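Local atomic coordinates of thermophilic dibenzothiophene desulfurization enzyme C (Paenibacillus sp. A11-2, PDB entry 5XDC), a protein that probably oxidises dibenzothiophene to its sulfoxide and then its sulfone, using FMNH2 and molecular oxygen, as a flavin-dependent monooxygenase of the DszC family. Residues D19-L24 and A78-A83; L55-S60 and H89-H94; T143-G148 and G219-P224; G148-N153 and A172-D177. All blocks are in the same frame, centred on the assembly; numbering follows the deposited sequence. Where two conformers were deposited one is given.

Contact 1. Residues D19-L24 and A78-A83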
loop_
_atom_site.group_PDB
_atom_site.type_symbol
_atom_site.label_atom_id
_atom_site.label_comp_id
_atom_site.label_asym_id
_atom_site.label_seq_id
_atom_site.Cartn_x
_atom_site.Cartn_y
_atom_site.Cartn_z
ATOM N N ASP B 19 11.584 23.891 25.392
ATOM C CA ASP B 19 10.608 23.949 26.476
ATOM C C ASP B 19 9.583 25.057 26.243
ATOM O O ASP B 19 8.391 24.875 26.503
ATOM C CB ASP B 19 11.313 24.179 27.812
ATOM C CG ASP B 19 12.175 23.002 28.235
ATOM O OD1 ASP B 19 12.040 21.915 27.642
ATOM O OD2 ASP B 19 12.973 23.170 29.182
ATOM N N VAL B 20 10.037 26.224 25.787
ATOM C CA VAL B 20 9.111 27.321 25.522
ATOM C C VAL B 20 8.119 26.923 24.443
ATOM O O VAL B 20 6.919 27.177 24.563
ATOM C CB VAL B 20 9.886 28.588 25.135
ATOM C CG1 VAL B 20 8.938 29.694 24.651
ATOM C CG2 VAL B 20 10.691 29.076 26.341
ATOM N N ALA B 21 8.603 26.287 23.376
ATOM C CA ALA B 21 7.707 25.853 22.305
ATOM C C ALA B 21 6.715 24.809 22.807
ATOM O O ALA B 21 5.526 24.842 22.454
ATOM C CB ALA B 21 8.524 25.305 21.132
ATOM N N THR B 22 7.185 23.877 23.638
ATOM C CA THR B 22 6.307 22.857 24.198
ATOM C C THR B 22 5.198 23.488 25.025
ATOM O O THR B 22 4.032 23.080 24.930
ATOM C CB THR B 22 7.124 21.866 25.035
ATOM O OG1 THR B 22 7.968 21.100 24.173
ATOM C CG2 THR B 22 6.228 20.905 25.807
ATOM N N GLU B 23 5.539 24.486 25.846
ATOM C CA GLU B 23 4.522 25.155 26.649
ATOM C C GLU B 23 3.550 25.926 25.767
ATOM O O GLU B 23 2.339 25.898 26.005
ATOM C CB GLU B 23 5.176 26.087 27.672
ATOM C CG GLU B 23 4.180 26.780 28.598
ATOM C CD GLU B 23 3.191 25.821 29.240
ATOM O OE1 GLU B 23 1.967 25.972 29.012
ATOM O OE2 GLU B 23 3.640 24.912 29.967
ATOM N N LEU B 24 4.054 26.616 24.738
ATOM C CA LEU B 24 3.157 27.280 23.791
ATOM C C LEU B 24 2.176 26.275 23.182
ATOM O O LEU B 24 0.961 26.509 23.154
ATOM C CB LEU B 24 3.960 27.974 22.692
ATOM C CG LEU B 24 4.625 29.305 23.045
ATOM C CD1 LEU B 24 5.599 29.673 21.956
ATOM C CD2 LEU B 24 3.596 30.397 23.219
ATOM N N ALA B 78 7.701 21.418 14.474
ATOM C CA ALA B 78 6.946 20.169 14.584
ATOM C C ALA B 78 6.140 20.125 15.874
ATOM O O ALA B 78 4.990 19.664 15.888
ATOM C CB ALA B 78 7.890 18.967 14.488
ATOM N N GLU B 79 6.717 20.609 16.973
ATOM C CA GLU B 79 6.007 20.560 18.247
ATOM C C GLU B 79 4.768 21.442 18.199
ATOM O O GLU B 79 3.673 21.026 18.596
ATOM C CB GLU B 79 6.944 20.988 19.377
ATOM C CG GLU B 79 6.288 21.077 20.747
ATOM C CD GLU B 79 5.745 19.749 21.242
ATOM O OE1 GLU B 79 4.748 19.756 21.997
ATOM O OE2 GLU B 79 6.288 18.694 20.854
ATOM N N ILE B 80 4.922 22.669 17.706
ATOM C CA ILE B 80 3.768 23.559 17.635
ATOM C C ILE B 80 2.741 23.007 16.659
ATOM O O ILE B 80 1.536 23.045 16.926
ATOM C CB ILE B 80 4.213 24.985 17.264
ATOM C CG1 ILE B 80 5.029 25.568 18.423
ATOM C CG2 ILE B 80 3.021 25.861 16.977
ATOM C CD1 ILE B 80 5.662 26.912 18.145
ATOM N N ALA B 81 3.198 22.509 15.510
ATOM C CA ALA B 81 2.267 21.997 14.513
ATOM C C ALA B 81 1.451 20.832 15.057
ATOM O O ALA B 81 0.299 20.651 14.655
ATOM C CB ALA B 81 3.015 21.551 13.262
ATOM N N SER B 82 2.044 20.019 15.943
ATOM C CA SER B 82 1.332 18.883 16.517
ATOM C C SER B 82 0.145 19.325 17.355
ATOM O O SER B 82 -0.799 18.549 17.521
ATOM C CB SER B 82 2.286 18.030 17.362
ATOM O OG SER B 82 2.573 18.628 18.618
ATOM N N ALA B 83 0.182 20.547 17.887
ATOM C CA ALA B 83 -0.902 21.123 18.672
ATOM C C ALA B 83 -1.889 21.898 17.817
ATOM O O ALA B 83 -3.104 21.805 18.029
ATOM C CB ALA B 83 -0.333 22.064 19.741
HETATM O O HOH W 1 3.242 20.430 24.184
#

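Contact 2. Residues L55-S60 and H89-H94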
loop_
_atom_site.group_PDB
_atom_site.type_symbol
_atom_site.label_atom_id
_atom_site.label_comp_id
_atom_site.label_asym_id
_atom_site.label_seq_id
_atom_site.Cartn_x
_atom_site.Cartn_y
_atom_site.Cartn_z
ATOM N N LEU B 55 10.518 33.834 17.782
ATOM C CA LEU B 55 10.658 34.353 16.422
ATOM C C LEU B 55 12.087 34.800 16.139
ATOM O O LEU B 55 12.474 34.915 14.970
ATOM C CB LEU B 55 9.683 35.508 16.174
ATOM C CG LEU B 55 8.188 35.175 16.289
ATOM C CD1 LEU B 55 7.294 36.424 16.385
ATOM C CD2 LEU B 55 7.721 34.310 15.114
ATOM N N THR B 56 12.888 35.038 17.183
ATOM C CA THR B 56 14.272 35.457 17.031
ATOM C C THR B 56 15.251 34.286 17.113
ATOM O O THR B 56 16.450 34.509 17.283
ATOM C CB THR B 56 14.636 36.503 18.094
ATOM O OG1 THR B 56 14.759 35.879 19.373
ATOM C CG2 THR B 56 13.577 37.595 18.191
ATOM N N LEU B 57 14.765 33.042 16.975
ATOM C CA LEU B 57 15.620 31.867 17.169
ATOM C C LEU B 57 16.905 31.927 16.358
ATOM O O LEU B 57 17.967 31.522 16.846
ATOM C CB LEU B 57 14.853 30.579 16.825
ATOM C CG LEU B 57 14.080 29.964 17.995
ATOM C CD1 LEU B 57 13.042 28.941 17.519
ATOM C CD2 LEU B 57 15.053 29.288 18.971
ATOM N N LEU B 58 16.838 32.377 15.108
ATOM C CA LEU B 58 17.984 32.306 14.209
ATOM C C LEU B 58 18.767 33.612 14.127
ATOM O O LEU B 58 19.801 33.651 13.448
ATOM C CB LEU B 58 17.547 31.890 12.798
ATOM C CG LEU B 58 17.019 30.460 12.652
ATOM C CD1 LEU B 58 16.454 30.253 11.254
ATOM C CD2 LEU B 58 18.100 29.434 12.946
ATOM N N ILE B 59 18.301 34.677 14.769
ATOM C CA ILE B 59 19.068 35.919 14.816
ATOM C C ILE B 59 20.206 35.715 15.811
ATOM O O ILE B 59 19.996 35.171 16.896
ATOM C CB ILE B 59 18.169 37.100 15.214
ATOM C CG1 ILE B 59 17.136 37.385 14.114
ATOM C CG2 ILE B 59 18.990 38.379 15.485
ATOM C CD1 ILE B 59 16.051 38.359 14.550
ATOM N N SER B 60 21.412 36.131 15.436
ATOM C CA SER B 60 22.569 35.954 16.307
ATOM C C SER B 60 22.376 36.668 17.640
ATOM O O SER B 60 21.656 37.662 17.748
ATOM C CB SER B 60 23.820 36.497 15.632
ATOM O OG SER B 60 23.734 37.911 15.556
ATOM N N HIS B 89 2.293 26.198 10.957
ATOM C CA HIS B 89 2.516 26.748 9.625
ATOM C C HIS B 89 2.947 28.214 9.696
ATOM O O HIS B 89 3.932 28.612 9.068
ATOM C CB HIS B 89 1.225 26.556 8.826
ATOM C CG HIS B 89 1.147 27.314 7.546
ATOM N ND1 HIS B 89 0.805 26.701 6.362
ATOM C CD2 HIS B 89 1.248 28.635 7.269
ATOM C CE1 HIS B 89 0.755 27.603 5.399
ATOM N NE2 HIS B 89 1.032 28.784 5.922
ATOM N N LEU B 90 2.232 29.027 10.470
ATOM C CA LEU B 90 2.581 30.444 10.551
ATOM C C LEU B 90 3.988 30.612 11.102
ATOM O O LEU B 90 4.797 31.374 10.562
ATOM C CB LEU B 90 1.572 31.191 11.425
ATOM C CG LEU B 90 0.166 31.381 10.861
ATOM C CD1 LEU B 90 -0.767 31.873 11.940
ATOM C CD2 LEU B 90 0.216 32.330 9.675
ATOM N N PHE B 91 4.280 29.895 12.180
ATOM C CA PHE B 91 5.597 29.914 12.806
ATOM C C PHE B 91 6.671 29.422 11.832
ATOM O O PHE B 91 7.689 30.090 11.614
ATOM C CB PHE B 91 5.499 29.064 14.075
ATOM C CG PHE B 91 6.747 29.016 14.919
ATOM C CD1 PHE B 91 7.096 30.079 15.734
ATOM C CD2 PHE B 91 7.519 27.869 14.949
ATOM C CE1 PHE B 91 8.220 30.019 16.526
ATOM C CE2 PHE B 91 8.659 27.800 15.751
ATOM C CZ PHE B 91 8.991 28.874 16.552
ATOM N N GLY B 92 6.427 28.287 11.170
ATOM C CA GLY B 92 7.396 27.779 10.203
ATOM C C GLY B 92 7.641 28.731 9.042
ATOM O O GLY B 92 8.789 28.951 8.633
ATOM N N TYR B 93 6.564 29.308 8.482
ATOM C CA TYR B 93 6.707 30.205 7.344
ATOM C C TYR B 93 7.473 31.462 7.726
ATOM O O TYR B 93 8.182 32.031 6.894
ATOM C CB TYR B 93 5.342 30.605 6.801
ATOM C CG TYR B 93 4.827 29.759 5.680
ATOM C CD1 TYR B 93 4.255 28.515 5.927
ATOM C CD2 TYR B 93 4.871 30.215 4.378
ATOM C CE1 TYR B 93 3.756 27.735 4.896
ATOM C CE2 TYR B 93 4.365 29.441 3.325
ATOM C CZ TYR B 93 3.810 28.198 3.593
ATOM O OH TYR B 93 3.300 27.399 2.577
ATOM N N HIS B 94 7.317 31.916 8.965
ATOM C CA HIS B 94 8.133 33.020 9.455
ATOM C C HIS B 94 9.615 32.729 9.242
ATOM O O HIS B 94 10.358 33.587 8.764
ATOM C CB HIS B 94 7.820 33.267 10.922
ATOM C CG HIS B 94 8.836 34.106 11.633
ATOM N ND1 HIS B 94 8.760 35.482 11.693
ATOM C CD2 HIS B 94 9.936 33.755 12.338
ATOM C CE1 HIS B 94 9.785 35.944 12.390
ATOM N NE2 HIS B 94 10.516 34.917 12.788
#

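Contact 3. Residues T143-G148 and G219-P224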
loop_
_atom_site.group_PDB
_atom_site.type_symbol
_atom_site.label_atom_id
_atom_site.label_comp_id
_atom_site.label_asym_id
_atom_site.label_seq_id
_atom_site.Cartn_x
_atom_site.Cartn_y
_atom_site.Cartn_z
ATOM N N THR B 143 7.335 48.296 -11.326
ATOM C CA THR B 143 7.721 49.308 -12.307
ATOM C C THR B 143 8.796 50.204 -11.706
ATOM O O THR B 143 8.583 50.760 -10.619
ATOM C CB THR B 143 6.510 50.134 -12.726
ATOM O OG1 THR B 143 5.521 49.271 -13.297
ATOM C CG2 THR B 143 6.896 51.180 -13.757
ATOM N N PRO B 144 9.957 50.357 -12.333
ATOM C CA PRO B 144 11.015 51.159 -11.705
ATOM C C PRO B 144 10.672 52.639 -11.677
ATOM O O PRO B 144 10.133 53.193 -12.640
ATOM C CB PRO B 144 12.239 50.891 -12.586
ATOM C CG PRO B 144 11.686 50.459 -13.891
ATOM C CD PRO B 144 10.409 49.737 -13.590
ATOM N N LEU B 145 10.996 53.271 -10.559
ATOM C CA LEU B 145 10.904 54.710 -10.369
ATOM C C LEU B 145 12.286 55.347 -10.440
ATOM O O LEU B 145 13.295 54.689 -10.181
ATOM C CB LEU B 145 10.257 55.020 -9.022
ATOM C CG LEU B 145 8.799 54.564 -8.919
ATOM C CD1 LEU B 145 8.357 54.525 -7.478
ATOM C CD2 LEU B 145 7.905 55.468 -9.745
ATOM N N PRO B 146 12.360 56.646 -10.759
ATOM C CA PRO B 146 13.668 57.282 -11.028
ATOM C C PRO B 146 14.703 57.168 -9.912
ATOM O O PRO B 146 15.905 57.219 -10.207
ATOM C CB PRO B 146 13.293 58.752 -11.269
ATOM C CG PRO B 146 11.902 58.718 -11.770
ATOM C CD PRO B 146 11.229 57.538 -11.094
ATOM N N ASP B 147 14.286 57.072 -8.650
ATOM C CA ASP B 147 15.201 57.025 -7.516
ATOM C C ASP B 147 15.724 55.620 -7.218
ATOM O O ASP B 147 16.528 55.464 -6.297
ATOM C CB ASP B 147 14.523 57.550 -6.256
ATOM C CG ASP B 147 13.459 56.591 -5.738
ATOM O OD1 ASP B 147 12.702 56.070 -6.575
ATOM O OD2 ASP B 147 13.386 56.366 -4.523
ATOM N N GLY B 148 15.273 54.602 -7.947
ATOM C CA GLY B 148 15.614 53.227 -7.631
ATOM C C GLY B 148 14.547 52.478 -6.866
ATOM O O GLY B 148 14.715 51.275 -6.611
ATOM N N GLY B 219 -0.320 50.617 -6.375
ATOM C CA GLY B 219 0.673 51.680 -6.412
ATOM C C GLY B 219 1.581 51.686 -5.201
ATOM O O GLY B 219 1.944 52.757 -4.696
ATOM N N VAL B 220 1.970 50.507 -4.728
ATOM C CA VAL B 220 2.771 50.384 -3.516
ATOM C C VAL B 220 4.220 50.705 -3.856
ATOM O O VAL B 220 4.816 50.079 -4.737
ATOM C CB VAL B 220 2.636 48.972 -2.922
ATOM C CG1 VAL B 220 3.632 48.729 -1.827
ATOM C CG2 VAL B 220 1.237 48.806 -2.369
ATOM N N VAL B 221 4.793 51.690 -3.171
ATOM C CA VAL B 221 6.195 52.042 -3.395
ATOM C C VAL B 221 7.060 51.236 -2.435
ATOM O O VAL B 221 6.815 51.239 -1.225
ATOM C CB VAL B 221 6.432 53.549 -3.207
ATOM C CG1 VAL B 221 7.882 53.885 -3.550
ATOM C CG2 VAL B 221 5.488 54.352 -4.064
ATOM N N VAL B 222 8.042 50.507 -2.968
ATOM C CA VAL B 222 9.062 49.891 -2.128
ATOM C C VAL B 222 10.387 50.592 -2.402
ATOM O O VAL B 222 10.784 50.792 -3.561
ATOM C CB VAL B 222 9.139 48.355 -2.283
ATOM C CG1 VAL B 222 7.932 47.778 -2.980
ATOM C CG2 VAL B 222 10.428 47.866 -2.869
ATOM N N TYR B 223 11.033 50.991 -1.336
ATOM C CA TYR B 223 12.166 51.895 -1.370
ATOM C C TYR B 223 13.458 51.112 -1.503
ATOM O O TYR B 223 13.496 49.900 -1.242
ATOM C CB TYR B 223 12.165 52.754 -0.109
ATOM C CG TYR B 223 10.866 53.533 0.035
ATOM C CD1 TYR B 223 10.520 54.508 -0.895
ATOM C CD2 TYR B 223 9.976 53.258 1.055
ATOM C CE1 TYR B 223 9.318 55.209 -0.782
ATOM C CE2 TYR B 223 8.775 53.952 1.172
ATOM C CZ TYR B 223 8.458 54.918 0.242
ATOM O OH TYR B 223 7.263 55.602 0.361
ATOM N N PRO B 224 14.537 51.762 -1.939
ATOM C CA PRO B 224 15.726 50.987 -2.311
ATOM C C PRO B 224 16.340 50.255 -1.147
ATOM O O PRO B 224 16.961 49.202 -1.360
ATOM C CB PRO B 224 16.670 52.052 -2.890
ATOM C CG PRO B 224 15.746 53.144 -3.345
ATOM C CD PRO B 224 14.692 53.184 -2.296
#

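Contact 4. Residues G148-N153 and A172-D177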
loop_
_atom_site.group_PDB
_atom_site.type_symbol
_atom_site.label_atom_id
_atom_site.label_comp_id
_atom_site.label_asym_id
_atom_site.label_seq_id
_atom_site.Cartn_x
_atom_site.Cartn_y
_atom_site.Cartn_z
ATOM N N GLY B 148 15.273 54.602 -7.947
ATOM C CA GLY B 148 15.614 53.227 -7.631
ATOM C C GLY B 148 14.547 52.478 -6.866
ATOM O O GLY B 148 14.715 51.275 -6.611
ATOM N N SER B 149 13.483 53.156 -6.452
ATOM C CA SER B 149 12.334 52.472 -5.884
ATOM C C SER B 149 11.582 51.729 -6.989
ATOM O O SER B 149 11.829 51.912 -8.184
ATOM C CB SER B 149 11.394 53.458 -5.193
ATOM O OG SER B 149 11.988 54.077 -4.069
ATOM N N TYR B 150 10.644 50.879 -6.574
ATOM C CA TYR B 150 9.762 50.189 -7.502
ATOM C C TYR B 150 8.325 50.410 -7.066
ATOM O O TYR B 150 8.024 50.446 -5.870
ATOM C CB TYR B 150 10.052 48.676 -7.565
ATOM C CG TYR B 150 11.226 48.311 -8.437
ATOM C CD1 TYR B 150 11.069 48.152 -9.804
ATOM C CD2 TYR B 150 12.501 48.144 -7.903
ATOM C CE1 TYR B 150 12.133 47.830 -10.616
ATOM C CE2 TYR B 150 13.578 47.813 -8.719
ATOM C CZ TYR B 150 13.386 47.668 -10.068
ATOM O OH TYR B 150 14.437 47.346 -10.893
ATOM N N GLU B 151 7.441 50.560 -8.044
ATOM C CA GLU B 151 6.015 50.643 -7.784
ATOM C C GLU B 151 5.414 49.271 -8.058
ATOM O O GLU B 151 5.575 48.732 -9.158
ATOM C CB GLU B 151 5.347 51.709 -8.652
ATOM C CG GLU B 151 3.879 51.920 -8.275
ATOM C CD GLU B 151 3.132 52.747 -9.292
ATOM O OE1 GLU B 151 2.121 52.261 -9.830
ATOM O OE2 GLU B 151 3.566 53.882 -9.570
ATOM N N ILE B 152 4.729 48.720 -7.053
ATOM C CA ILE B 152 4.178 47.367 -7.104
ATOM C C ILE B 152 2.685 47.456 -7.365
ATOM O O ILE B 152 1.972 48.181 -6.663
ATOM C CB ILE B 152 4.438 46.601 -5.795
ATOM C CG1 ILE B 152 5.898 46.716 -5.370
ATOM C CG2 ILE B 152 4.021 45.143 -5.952
ATOM C CD1 ILE B 152 6.862 46.184 -6.376
ATOM N N ASN B 153 2.199 46.659 -8.329
ATOM C CA ASN B 153 0.782 46.610 -8.662
ATOM C C ASN B 153 0.340 45.177 -8.926
ATOM O O ASN B 153 1.019 44.434 -9.640
ATOM C CB ASN B 153 0.461 47.437 -9.903
ATOM C CG ASN B 153 0.560 48.912 -9.648
ATOM O OD1 ASN B 153 -0.304 49.494 -8.996
ATOM N ND2 ASN B 153 1.619 49.525 -10.158
ATOM N N ALA B 172 7.798 40.417 -6.963
ATOM C CA ALA B 172 7.174 41.004 -8.144
ATOM C C ALA B 172 8.111 40.838 -9.327
ATOM O O ALA B 172 9.299 40.545 -9.167
ATOM C CB ALA B 172 6.837 42.484 -7.929
ATOM N N VAL B 173 7.565 41.015 -10.533
ATOM C CA VAL B 173 8.342 40.924 -11.767
ATOM C C VAL B 173 8.452 42.310 -12.383
ATOM O O VAL B 173 7.452 43.028 -12.493
ATOM C CB VAL B 173 7.723 39.946 -12.777
ATOM C CG1 VAL B 173 7.938 38.533 -12.300
ATOM C CG2 VAL B 173 6.241 40.244 -12.975
ATOM N N THR B 174 9.654 42.664 -12.819
ATOM C CA THR B 174 9.860 43.986 -13.383
ATOM C C THR B 174 9.054 44.158 -14.663
ATOM O O THR B 174 8.899 43.226 -15.459
ATOM C CB THR B 174 11.341 44.242 -13.669
ATOM O OG1 THR B 174 11.842 43.268 -14.595
ATOM C CG2 THR B 174 12.162 44.227 -12.385
ATOM N N SER B 175 8.546 45.376 -14.845
ATOM C CA SER B 175 7.735 45.764 -15.983
ATOM C C SER B 175 8.080 47.202 -16.354
ATOM O O SER B 175 8.406 48.018 -15.488
ATOM C CB SER B 175 6.241 45.646 -15.662
ATOM O OG SER B 175 5.449 46.094 -16.748
ATOM N N ARG B 176 7.999 47.508 -17.651
ATOM C CA ARG B 176 8.365 48.835 -18.150
ATOM C C ARG B 176 9.743 49.233 -17.632
ATOM O O ARG B 176 9.969 50.365 -17.207
ATOM C CB ARG B 176 7.304 49.869 -17.767
ATOM C CG ARG B 176 5.925 49.520 -18.303
ATOM C CD ARG B 176 4.850 50.494 -17.854
ATOM N NE ARG B 176 3.551 50.156 -18.435
ATOM C CZ ARG B 176 2.736 49.211 -17.966
ATOM N NH1 ARG B 176 3.074 48.497 -16.896
ATOM N NH2 ARG B 176 1.579 48.979 -18.571
ATOM N N ASP B 177 10.672 48.279 -17.666
ATOM C CA ASP B 177 11.974 48.416 -17.023
ATOM C C ASP B 177 13.068 48.504 -18.077
ATOM O O ASP B 177 13.318 47.514 -18.785
ATOM C CB ASP B 177 12.227 47.228 -16.092
ATOM C CG ASP B 177 13.434 47.429 -15.202
ATOM O OD1 ASP B 177 14.356 48.178 -15.595
ATOM O OD2 ASP B 177 13.461 46.827 -14.104
#

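Contact 1. Residues D19-L24 and A78-A83
Glu79 OE1 accepts a hydrogen bond from a water at 2.7 Å, and the same water donates to Thr22 O at 2.9 Å, so one solvent molecule ties a carboxylate to a backbone carbonyl across two helices. They belong to the all-helical N-terminal domain of the acyl-CoA dehydrogenase fold and run nearly parallel, 6° between directions, with the axes of these short segments 8.7 Å apart at closest approach. Arg29, about two turns beyond Thr22 on helix 16-38, adds a long, weak ion pair to the same OE1. The first torsion of Glu79, with CG anti to the backbone N, lays Glu79 CG 3.8 Å from Thr22 OG1; the bend at chi2 (62°) then turns the carboxylate to the water. The touch on the threonine is plain van der Waals, since this hydroxyl is hydrogen-bonded to Leu18 O in its own helix. Away from the water the chemistry turns apolar. Ala21, a small residue pointing at the other helix, meets Ile80, with Ala21 CB 4.4 Å from Ile80 CG1; the same isoleucine also packs on Phe28 and Leu87. No direct hydrogen bond links the two segments. Behind Glu79, in the second helix, Ser82 OG bonds back to Glu79 O at 2.6 Å, with the donor tilted 23° from the carbonyl plane.

Contact 2. Residues L55-S60 and H89-H94
Leu55 meets His94 through both its backbone and its side chain. His94 NE2 donates to Leu55 O at 2.9 Å with an N-H...O angle of 156°; the donor lies in the carbonyl plane, on a lone pair, and the oxygen sits close to the plane of the imidazole. Meanwhile Leu55 CD2 stands squarely over one face of that ring, 3.5 Å from its centroid and 5° off the normal, a CH-pi contact. The leucine CB adds a further touch, 3.5 Å from His94 NE2. The ring is extended toward the loop because its CG is anti to the backbone N (chi1 164°). At the other ring nitrogen, ND1 is hydrogen-bonded to Leu124 N, so both nitrogens are used and the rotation of the imidazole is fixed. With a leucine in place of His94, the buried carbonyl of Leu55 and the amide of Leu124 would probably each be left without a mate. Phe91, one turn earlier, extends the apolar patch: its CD1 is 4.3 Å from Leu55 CD2, and its CZ is 4.2 Å from Leu57 CD1. Within the helical N-terminal domain, the loop after helix 43-52 thus lies against helix 85-104, which carries His89 of the indole pocket and Tyr93 of the FMN site; Ile49 of helix 43-52 and Ile77 of helix 70-83 pack on Phe91.

Contact 3. Residues T143-G148 and G219-P224
A proline ring resting on bare backbone is the oddity here: Pro224 CG sits 3.8 Å from Gly148 C and equally 3.8 Å from Asp147 O, with no hydrogen bond passing between the segments. Gly148 has a positive phi of 99°, and a CB at this position would press against the carbonyl oxygen of Asp147 and come within 3.7 Å of Pro224 CG. The glycine closes a type I beta turn from Leu145, its N bonded to Leu145 O at 3.0 Å. Asp147, inside the turn, carries its CG between the backbone N and the carbonyl carbon (chi1 71°), which directs the carboxylate at the other segment, OD2 coming within 4.1 Å of Pro224 CD. That oxygen is hydrogen-bonded to Ser149 OG, just past the turn, so the proline meets an acid already engaged. The turn joins strands 141-144 and 150-153 into a beta hairpin of the middle domain, and strand 220-222 pairs antiparallel with the far side of strand 150-153. Gly219 and Val220 both face Ile152 there, forming a G1 beta bulge. Nearer the strands, Leu145 and Val221 reach over strand 150-153 and cross at about a right angle, CD1 to CG1 4.0 Å. Val221 O, on the same strand, accepts a hydrogen bond from Arg193 NH1.

Contact 4. Residues G148-N153 and A172-D177
The Tyr150 ring meets Asp177 at its edge: OD2 lies near the ring plane, while the carboxylate itself is turned 52° from it. Thr174 CG2 approaches the same ring obliquely, 4.0 Å from Tyr150 CE1, while the threonine hydroxyl is hydrogen-bonded to Gly180 O. The tyrosine also packs on Pro144 of strand 141-144 and on Pro231. Between Tyr150 OH and Asp177 OD2 the separation is 3.4 Å, at best a weak hydrogen bond. The carboxylate has firmer partners, OD2 in a salt bridge with Arg183 and OD1 in a hydrogen bond with Asn179 N, which hold it in place beside the phenol. Asp177 CG is anti to the backbone N (chi1 -169°), which points the carboxylate at the phenol. With an alanine here instead of Tyr150, Thr174 CG2 would probably lose its aromatic neighbour and a gap is likely to open between it and Pro144. Further along, the contact is purely apolar: Ile152 CD1 touches Ala172 CB at 4.0 Å, and Ala172 packs as well on Val185 of strand 184-190. The two strands are not direct partners in the mixed sheet of the middle domain. Strand 141-144 runs between them, antiparallel to strand 150-153 and parallel to strand 167-174, and Tyr150 and Ile152 reach across its Ala142, with strand 184-190 following beyond strand 167-174.

Overall arrangement
Contacts 1 and 2 belong to the helical N-terminal domain, contacts 3 and 4 to the beta-sheet middle domain; the centres of contacts 1 and 3 are about 40 Å apart. The first two join through Ile80 CD1 and Phe91 CD2, 3.8 Å apart, on the successive helices 70-83 and 85-104. The other two share Gly148, and strand 150-153 of contact 4 lies between the two strands of contact 3, bonded to both. The chemistry differs with place: contact 2, fully buried, has a direct hydrogen bond, whereas partly buried contact 1 uses a water. Contact 4, also buried, is mostly apolar with one weak polar approach, and contact 3, at the surface, relies on van der Waals touches alone.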